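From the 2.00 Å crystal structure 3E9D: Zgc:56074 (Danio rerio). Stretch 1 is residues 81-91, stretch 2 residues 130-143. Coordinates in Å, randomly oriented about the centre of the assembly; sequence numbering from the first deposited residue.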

ATOM      1  N   MET A  81     -12.597  -8.411  -5.425  1.00 27.74           N
ATOM      2  CA  MET A  81     -11.305  -8.394  -4.776  1.00 26.73           C
ATOM      3  C   MET A  81     -10.339  -9.236  -5.622  1.00 25.57           C
ATOM      4  O   MET A  81     -10.582 -10.410  -5.823  1.00 25.08           O
ATOM      5  N   ILE A  82      -9.264  -8.633  -6.128  1.00 24.30           N
ATOM      6  CA  ILE A  82      -8.241  -9.353  -6.903  1.00 23.32           C
ATOM      7  C   ILE A  82      -7.055  -9.687  -5.998  1.00 23.30           C
ATOM      8  O   ILE A  82      -6.421  -8.790  -5.437  1.00 21.87           O
ATOM      9  N   LEU A  83      -6.762 -10.976  -5.852  1.00 22.34           N
ATOM     10  CA  LEU A  83      -5.592 -11.402  -5.091  1.00 23.08           C
ATOM     11  C   LEU A  83      -4.363 -11.294  -5.980  1.00 22.70           C
ATOM     12  O   LEU A  83      -4.359 -11.817  -7.095  1.00 23.49           O
ATOM     13  N   ASP A  84      -3.337 -10.589  -5.523  1.00 21.77           N
ATOM     14  CA  ASP A  84      -2.105 -10.496  -6.289  1.00 21.61           C
ATOM     15  C   ASP A  84      -0.910 -10.820  -5.403  1.00 20.89           C
ATOM     16  O   ASP A  84      -0.570 -10.040  -4.522  1.00 20.53           O
ATOM     17  N   PRO A  85      -0.256 -11.975  -5.650  1.00 20.78           N
ATOM     18  CA  PRO A  85       0.901 -12.380  -4.865  1.00 19.95           C
ATOM     19  C   PRO A  85       2.051 -11.367  -4.912  1.00 18.77           C
ATOM     20  O   PRO A  85       2.901 -11.390  -4.029  1.00 18.12           O
ATOM     21  N   LEU A  86       2.073 -10.468  -5.904  1.00 17.28           N
ATOM     22  CA  LEU A  86       3.123  -9.448  -5.935  1.00 16.84           C
ATOM     23  C   LEU A  86       3.043  -8.492  -4.736  1.00 17.37           C
ATOM     24  O   LEU A  86       4.032  -7.841  -4.390  1.00 16.60           O
ATOM     25  N   LEU A  87       1.873  -8.424  -4.093  1.00 17.08           N
ATOM     26  CA  LEU A  87       1.706  -7.593  -2.887  1.00 17.84           C
ATOM     27  C   LEU A  87       2.094  -8.246  -1.545  1.00 17.70           C
ATOM     28  O   LEU A  87       1.871  -7.633  -0.486  1.00 18.48           O
ATOM     29  N   ARG A  88       2.616  -9.476  -1.571  1.00 17.07           N
ATOM     30  CA  ARG A  88       3.009 -10.175  -0.339  1.00 17.07           C
ATOM     31  C   ARG A  88       4.135  -9.450   0.371  1.00 17.16           C
ATOM     32  O   ARG A  88       4.920  -8.712  -0.247  1.00 16.52           O
ATOM     33  N   GLU A  89       4.215  -9.691   1.671  1.00 17.30           N
ATOM     34  CA  GLU A  89       5.230  -9.091   2.505  1.00 17.23           C
ATOM     35  C   GLU A  89       6.641  -9.511   2.056  1.00 17.94           C
ATOM     36  O   GLU A  89       6.823 -10.585   1.485  1.00 17.74           O
ATOM     37  N   ARG A  90       7.626  -8.654   2.326  1.00 17.77           N
ATOM     38  CA  ARG A  90       9.020  -9.021   2.194  1.00 18.46           C
ATOM     39  C   ARG A  90       9.305 -10.380   2.840  1.00 18.82           C
ATOM     40  O   ARG A  90       8.883 -10.650   3.977  1.00 18.54           O
ATOM     41  N   GLY A  91      10.015 -11.244   2.112  1.00 19.36           N
ATOM     42  CA  GLY A  91      10.400 -12.544   2.666  1.00 18.53           C
ATOM     43  C   GLY A  91      11.531 -12.396   3.667  1.00 18.53           C
ATOM     44  O   GLY A  91      12.501 -11.683   3.408  1.00 18.50           O
ATOM     45  N   THR A 130      11.396  -4.516  -6.954  1.00 18.74           N
ATOM     46  CA  THR A 130      11.068  -5.099  -8.251  1.00 19.29           C
ATOM     47  C   THR A 130       9.632  -5.651  -8.292  1.00 18.43           C
ATOM     48  O   THR A 130       8.925  -5.448  -9.275  1.00 18.17           O
ATOM     49  N   ARG A 131       9.201  -6.321  -7.219  1.00 17.44           N
ATOM     50  CA  ARG A 131       7.809  -6.800  -7.129  1.00 17.30           C
ATOM     51  C   ARG A 131       6.779  -5.665  -7.204  1.00 16.85           C
ATOM     52  O   ARG A 131       5.770  -5.771  -7.920  1.00 16.49           O
ATOM     53  N   PHE A 132       7.035  -4.585  -6.467  1.00 16.63           N
ATOM     54  CA  PHE A 132       6.169  -3.406  -6.536  1.00 16.82           C
ATOM     55  C   PHE A 132       6.154  -2.788  -7.941  1.00 16.81           C
ATOM     56  O   PHE A 132       5.085  -2.422  -8.439  1.00 16.54           O
ATOM     57  N   LYS A 133       7.324  -2.694  -8.573  1.00 17.63           N
ATOM     58  CA  LYS A 133       7.426  -2.192  -9.959  1.00 18.63           C
ATOM     59  C   LYS A 133       6.595  -3.042 -10.921  1.00 18.77           C
ATOM     60  O   LYS A 133       5.925  -2.509 -11.814  1.00 19.21           O
ATOM     61  N   MET A 134       6.643  -4.365 -10.738  1.00 18.40           N
ATOM     62  CA  MET A 134       5.835  -5.283 -11.547  1.00 18.88           C
ATOM     63  C   MET A 134       4.347  -5.101 -11.253  1.00 18.20           C
ATOM     64  O   MET A 134       3.501  -5.140 -12.160  1.00 17.65           O
ATOM     65  N   PHE A 135       4.036  -4.901  -9.982  1.00 17.61           N
ATOM     66  CA  PHE A 135       2.661  -4.633  -9.594  1.00 17.62           C
ATOM     67  C   PHE A 135       2.150  -3.349 -10.246  1.00 17.24           C
ATOM     68  O   PHE A 135       1.028  -3.321 -10.761  1.00 17.64           O
ATOM     69  N   LEU A 136       2.948  -2.286 -10.206  1.00 17.50           N
ATOM     70  CA  LEU A 136       2.557  -1.014 -10.831  1.00 17.99           C
ATOM     71  C   LEU A 136       2.283  -1.147 -12.311  1.00 18.30           C
ATOM     72  O   LEU A 136       1.305  -0.606 -12.815  1.00 18.03           O
ATOM     73  N   LYS A 137       3.154  -1.875 -13.005  1.00 18.77           N
ATOM     74  CA  LYS A 137       2.986  -2.104 -14.435  1.00 20.03           C
ATOM     75  C   LYS A 137       1.652  -2.835 -14.713  1.00 19.96           C
ATOM     76  O   LYS A 137       0.880  -2.434 -15.586  1.00 19.75           O
ATOM     77  N   SER A 138       1.369  -3.870 -13.929  1.00 19.78           N
ATOM     78  CA  SER A 138       0.111  -4.608 -14.017  1.00 20.27           C
ATOM     79  C   SER A 138      -1.115  -3.729 -13.665  1.00 20.19           C
ATOM     80  O   SER A 138      -2.154  -3.767 -14.350  1.00 20.37           O
ATOM     81  N   LEU A 139      -0.984  -2.954 -12.587  1.00 19.26           N
ATOM     82  CA  LEU A 139      -2.001  -2.010 -12.141  1.00 18.86           C
ATOM     83  C   LEU A 139      -2.374  -0.996 -13.231  1.00 18.32           C
ATOM     84  O   LEU A 139      -3.554  -0.818 -13.527  1.00 18.18           O
ATOM     85  N   PHE A 140      -1.374  -0.331 -13.799  1.00 18.29           N
ATOM     86  CA  PHE A 140      -1.626   0.661 -14.846  1.00 18.54           C
ATOM     87  C   PHE A 140      -2.390   0.037 -16.023  1.00 19.11           C
ATOM     88  O   PHE A 140      -3.349   0.629 -16.540  1.00 18.38           O
ATOM     89  N   GLN A 141      -1.935  -1.134 -16.462  1.00 19.06           N
ATOM     90  CA  GLN A 141      -2.529  -1.790 -17.624  1.00 21.09           C
ATOM     91  C   GLN A 141      -3.994  -2.149 -17.345  1.00 21.07           C
ATOM     92  O   GLN A 141      -4.873  -1.883 -18.171  1.00 20.65           O
ATOM     93  N   ARG A 142      -4.249  -2.710 -16.166  1.00 21.06           N
ATOM     94  CA  ARG A 142      -5.612  -3.061 -15.764  1.00 21.66           C
ATOM     95  C   ARG A 142      -6.528  -1.840 -15.598  1.00 21.40           C
ATOM     96  O   ARG A 142      -7.678  -1.887 -16.006  1.00 21.35           O
ATOM     97  N   MET A 143      -6.029  -0.765 -14.984  1.00 21.31           N
ATOM     98  CA  MET A 143      -6.832   0.456 -14.803  1.00 21.33           C
ATOM     99  C   MET A 143      -7.155   1.074 -16.167  1.00 21.62           C
ATOM    100  O   MET A 143      -8.282   1.518 -16.417  1.00 20.74           O
TER

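The contact between residues 81-91 and the helix 130-143 is a mixed one, in which a single buried arginine reads the backbone carbonyls of a turn while leucines, a phenylalanine and a methionine pack beside it and a water links the polar groups further along. It illustrates a general principle: where a chain gives up regular secondary structure, its unpaired carbonyl oxygens can be satisfied by a long cationic side chain from a neighbouring helix.

The helix turns Arg131, Met134, Phe135, Ser138 and Arg142 toward the first stretch, a spacing of three and four residues that sets them along one side. The backbones come nearest at Leu86 and Arg131, whose CA atoms are 5.5 Å apart. Arg131 (chi1 m, chi2 t, chi3 m) has the largest covered area of any residue here. Its NH1 donates to Arg88 O at 2.8 Å and, in a weak bond bent to 121°, to Leu86 O at 2.7 Å. Its NH2 reaches the same Arg88 O at 3.0 Å, so this one carbonyl accepts from both terminal nitrogens. All three of these hydrogen bonds end on main-chain carbonyls, so the polar part of the contact follows the path of the turn, while the side chains of Leu86 and Arg88 pack against the same arginine.

Arg88 answers from the other stretch. Its CB points sideways, but chi1 p with chi2 and chi3 t brings its end nearer the helix, and its guanidinium lies flat on Arg131, with centres 4.4 Å apart and planes at 24°. Two like charges are thus close, Arg88 NH2 lying 4.0 Å from Arg131 NE, yet each group has carbonyl partners: Arg88 NH1 donates to Pro85 O at 2.8 Å, within its own stretch. The aliphatic parts share in the packing, as Arg131 CD lies over one face of the Arg88 guanidinium and Arg88 CG over one face of that of Arg131.

Leu86 (m, t) provides the apolar counterpart. Its CD1 lies 3.9 Å from Met134 CB and 3.7 Å from the backbone N of Phe135, while its CB is 4.2 Å from Phe135 CB. Leu87, also m, t, starts with its CB pointing away, but its end returns: CD2 sits 3.6 Å from the centroid of the Phe135 ring and only 9° off the ring normal, a CH-pi contact over the face. Phe135 (chi1 t) receives Asp84 differently, with OD2 near the plane at the ring edge, 3.6 Å from CD1.

Asp84 (chi1 t) divides its carboxylate between two tasks. OD1 accepts from Leu86 N at 2.9 Å, bracing the turn, whereas OD2 accepts a hydrogen bond from water 1 at 2.6 Å. That water also bonds Ser138 OG at 2.7 Å. Since Asp84 OD2 and Ser138 OG are 4.5 Å apart, the water bridges a gap the side chains leave open.

At the far end, Ile82 (m, m) points toward the helix and meets Arg142 (t, t, m): its CG2 lies over one face of the guanidinium, and its CD1 is 4.1 Å from Arg142 NH1.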

ATOM      1  CB  MET A  81     -11.473  -8.967  -3.374  1.00 26.81           C
ATOM      2  CG  MET A  81     -10.291  -8.846  -2.479  1.00 29.39           C
ATOM      3  SD  MET A  81     -10.596  -9.532  -0.822  1.00 33.61           S
ATOM      4  CE  MET A  81     -11.982  -8.544  -0.326  1.00 33.34           C
ATOM      5  CB  ILE A  82      -7.717  -8.500  -8.120  1.00 24.03           C
ATOM      6  CG1 ILE A  82      -8.860  -8.024  -9.026  1.00 23.68           C
ATOM      7  CG2 ILE A  82      -6.634  -9.236  -8.920  1.00 22.84           C
ATOM      8  CD1 ILE A  82      -9.601  -9.113  -9.708  1.00 28.43           C
ATOM      9  CB  LEU A  83      -5.777 -12.835  -4.596  1.00 23.52           C
ATOM     10  CG  LEU A  83      -6.599 -13.081  -3.309  1.00 25.63           C
ATOM     11  CD1 LEU A  83      -7.767 -12.138  -3.116  1.00 26.40           C
ATOM     12  CD2 LEU A  83      -7.064 -14.534  -3.242  1.00 26.11           C
ATOM     13  CB  ASP A  84      -1.941  -9.121  -6.962  1.00 22.07           C
ATOM     14  CG  ASP A  84      -0.812  -9.113  -8.027  1.00 25.12           C
ATOM     15  OD1 ASP A  84       0.094  -9.999  -7.976  1.00 23.46           O
ATOM     16  OD2 ASP A  84      -0.823  -8.213  -8.911  1.00 27.74           O
ATOM     17  CB  PRO A  85       1.330 -13.691  -5.522  1.00 20.56           C
ATOM     18  CG  PRO A  85       0.084 -14.205  -6.190  1.00 21.94           C
ATOM     19  CD  PRO A  85      -0.574 -12.966  -6.704  1.00 20.95           C
ATOM     20  CB  LEU A  86       3.109  -8.662  -7.266  1.00 17.45           C
ATOM     21  CG  LEU A  86       3.566  -9.367  -8.554  1.00 15.85           C
ATOM     22  CD1 LEU A  86       3.160  -8.533  -9.812  1.00 15.88           C
ATOM     23  CD2 LEU A  86       5.088  -9.598  -8.525  1.00 12.82           C
ATOM     24  CB  LEU A  87       0.254  -7.098  -2.777  1.00 16.88           C
ATOM     25  CG  LEU A  87      -0.287  -6.284  -3.953  1.00 18.69           C
ATOM     26  CD1 LEU A  87      -1.761  -5.913  -3.710  1.00 16.71           C
ATOM     27  CD2 LEU A  87       0.571  -5.008  -4.157  1.00 19.41           C
ATOM     28  CB  ARG A  88       3.408 -11.643  -0.596  1.00 17.25           C
ATOM     29  CG  ARG A  88       4.709 -11.843  -1.417  1.00 16.95           C
ATOM     30  CD  ARG A  88       4.803 -13.315  -1.937  1.00 17.32           C
ATOM     31  NE  ARG A  88       6.042 -13.551  -2.683  1.00 17.39           N
ATOM     32  CZ  ARG A  88       6.219 -13.295  -3.981  1.00 18.19           C
ATOM     33  NH1 ARG A  88       5.241 -12.769  -4.723  1.00 17.25           N
ATOM     34  NH2 ARG A  88       7.390 -13.564  -4.546  1.00 18.20           N
ATOM     35  CB  GLU A  89       4.998  -9.520   3.963  1.00 17.31           C
ATOM     36  CG  GLU A  89       5.996  -8.924   4.991  1.00 17.73           C
ATOM     37  CD  GLU A  89       6.057  -7.389   4.955  1.00 20.27           C
ATOM     38  OE1 GLU A  89       6.300  -6.821   3.866  1.00 19.33           O
ATOM     39  OE2 GLU A  89       5.864  -6.739   6.020  1.00 20.48           O
ATOM     40  CB  ARG A  90       9.896  -7.946   2.836  1.00 18.17           C
ATOM     41  CG  ARG A  90      11.378  -8.255   2.754  1.00 18.40           C
ATOM     42  CD  ARG A  90      12.198  -7.023   3.140  1.00 21.35           C
ATOM     43  NE  ARG A  90      13.606  -7.305   2.910  1.00 21.99           N
ATOM     44  CZ  ARG A  90      14.601  -6.516   3.286  1.00 23.11           C
ATOM     45  NH1 ARG A  90      14.349  -5.360   3.914  1.00 20.85           N
ATOM     46  NH2 ARG A  90      15.848  -6.889   3.027  1.00 20.45           N
ATOM     47  CB  THR A 130      12.102  -6.181  -8.637  1.00 19.48           C
ATOM     48  OG1 THR A 130      13.378  -5.540  -8.794  1.00 22.80           O
ATOM     49  CG2 THR A 130      11.722  -6.904  -9.927  1.00 19.05           C
ATOM     50  CB  ARG A 131       7.587  -7.626  -5.853  1.00 17.31           C
ATOM     51  CG  ARG A 131       8.268  -8.999  -5.895  1.00 17.29           C
ATOM     52  CD  ARG A 131       7.637  -9.945  -4.880  1.00 17.74           C
ATOM     53  NE  ARG A 131       8.041  -9.714  -3.480  1.00 17.03           N
ATOM     54  CZ  ARG A 131       7.240  -9.235  -2.528  1.00 17.34           C
ATOM     55  NH1 ARG A 131       5.986  -8.874  -2.805  1.00 16.73           N
ATOM     56  NH2 ARG A 131       7.683  -9.137  -1.285  1.00 18.25           N
ATOM     57  CB  PHE A 132       6.532  -2.354  -5.486  1.00 15.96           C
ATOM     58  CG  PHE A 132       5.619  -1.144  -5.505  1.00 16.33           C
ATOM     59  CD1 PHE A 132       4.259  -1.283  -5.232  1.00 15.67           C
ATOM     60  CD2 PHE A 132       6.120   0.120  -5.796  1.00 17.81           C
ATOM     61  CE1 PHE A 132       3.400  -0.184  -5.248  1.00 16.61           C
ATOM     62  CE2 PHE A 132       5.284   1.244  -5.795  1.00 17.91           C
ATOM     63  CZ  PHE A 132       3.920   1.095  -5.521  1.00 17.58           C
ATOM     64  CB  LYS A 133       8.879  -2.156 -10.447  1.00 18.96           C
ATOM     65  CG  LYS A 133       9.755  -1.051  -9.832  1.00 20.97           C
ATOM     66  CD  LYS A 133      11.150  -1.090 -10.466  1.00 23.47           C
ATOM     67  CE  LYS A 133      12.211  -0.474  -9.574  1.00 27.65           C
ATOM     68  NZ  LYS A 133      13.599  -0.915 -10.005  1.00 28.08           N
ATOM     69  CB  MET A 134       6.246  -6.740 -11.309  1.00 18.78           C
ATOM     70  CG  MET A 134       7.663  -7.076 -11.792  1.00 23.56           C
ATOM     71  SD  MET A 134       8.189  -8.720 -11.179  1.00 34.09           S
ATOM     72  CE  MET A 134       6.934  -9.786 -11.929  1.00 31.06           C
ATOM     73  CB  PHE A 135       2.479  -4.546  -8.058  1.00 16.90           C
ATOM     74  CG  PHE A 135       1.094  -4.069  -7.664  1.00 17.96           C
ATOM     75  CD1 PHE A 135       0.002  -4.929  -7.751  1.00 18.14           C
ATOM     76  CD2 PHE A 135       0.875  -2.753  -7.269  1.00 19.85           C
ATOM     77  CE1 PHE A 135      -1.303  -4.488  -7.425  1.00 18.51           C
ATOM     78  CE2 PHE A 135      -0.421  -2.315  -6.938  1.00 19.75           C
ATOM     79  CZ  PHE A 135      -1.506  -3.203  -7.030  1.00 17.51           C
ATOM     80  CB  LEU A 136       3.622   0.068 -10.629  1.00 18.10           C
ATOM     81  CG  LEU A 136       3.666   0.828  -9.310  1.00 19.27           C
ATOM     82  CD1 LEU A 136       4.664   1.965  -9.447  1.00 19.96           C
ATOM     83  CD2 LEU A 136       2.305   1.366  -8.885  1.00 18.44           C
ATOM     84  CB  LYS A 137       4.203  -2.876 -14.975  1.00 20.37           C
ATOM     85  CG  LYS A 137       4.235  -3.020 -16.475  1.00 26.22           C
ATOM     86  CD  LYS A 137       5.490  -3.793 -16.929  1.00 31.21           C
ATOM     87  CE  LYS A 137       5.428  -4.093 -18.425  1.00 36.22           C
ATOM     88  NZ  LYS A 137       4.348  -5.080 -18.762  1.00 39.25           N
ATOM     89  CB  SER A 138       0.204  -5.808 -13.061  1.00 20.86           C
ATOM     90  OG  SER A 138      -0.977  -6.576 -13.061  1.00 23.37           O
ATOM     91  CB  LEU A 139      -1.530  -1.256 -10.888  1.00 18.01           C
ATOM     92  CG  LEU A 139      -2.445  -0.130 -10.386  1.00 19.07           C
ATOM     93  CD1 LEU A 139      -3.749  -0.747  -9.857  1.00 19.05           C
ATOM     94  CD2 LEU A 139      -1.743   0.720  -9.312  1.00 19.52           C
ATOM     95  CB  PHE A 140      -0.328   1.297 -15.387  1.00 18.40           C
ATOM     96  CG  PHE A 140       0.450   2.123 -14.376  1.00 19.13           C
ATOM     97  CD1 PHE A 140      -0.089   2.470 -13.139  1.00 19.69           C
ATOM     98  CD2 PHE A 140       1.733   2.570 -14.693  1.00 21.25           C
ATOM     99  CE1 PHE A 140       0.645   3.234 -12.227  1.00 21.40           C
ATOM    100  CE2 PHE A 140       2.478   3.344 -13.785  1.00 21.50           C
ATOM    101  CZ  PHE A 140       1.934   3.665 -12.549  1.00 20.12           C
ATOM    102  CB  GLN A 141      -1.713  -3.021 -18.041  1.00 21.22           C
ATOM    103  CG  GLN A 141      -2.308  -3.813 -19.223  1.00 25.98           C
ATOM    104  CD  GLN A 141      -2.396  -2.993 -20.520  1.00 32.78           C
ATOM    105  OE1 GLN A 141      -1.505  -2.194 -20.835  1.00 35.91           O
ATOM    106  NE2 GLN A 141      -3.474  -3.199 -21.282  1.00 35.16           N
ATOM    107  CB  ARG A 142      -5.613  -3.903 -14.475  1.00 21.88           C
ATOM    108  CG  ARG A 142      -7.024  -4.424 -14.087  1.00 24.27           C
ATOM    109  CD  ARG A 142      -7.031  -5.076 -12.710  1.00 26.30           C
ATOM    110  NE  ARG A 142      -6.228  -6.301 -12.704  1.00 30.41           N
ATOM    111  CZ  ARG A 142      -6.707  -7.519 -12.970  1.00 32.48           C
ATOM    112  NH1 ARG A 142      -7.993  -7.690 -13.258  1.00 31.53           N
ATOM    113  NH2 ARG A 142      -5.895  -8.566 -12.948  1.00 31.90           N
ATOM    114  CB  MET A 143      -6.128   1.500 -13.909  1.00 20.52           C
ATOM    115  CG  MET A 143      -5.902   1.089 -12.422  1.00 21.68           C
ATOM    116  SD  MET A 143      -7.414   0.560 -11.532  1.00 23.71           S
ATOM    117  CE  MET A 143      -7.222  -1.194 -11.698  1.00 29.89           C
TER
HETATM  118  O   HOH W   1      -0.315  -8.611 -11.477  1.00 30.16           O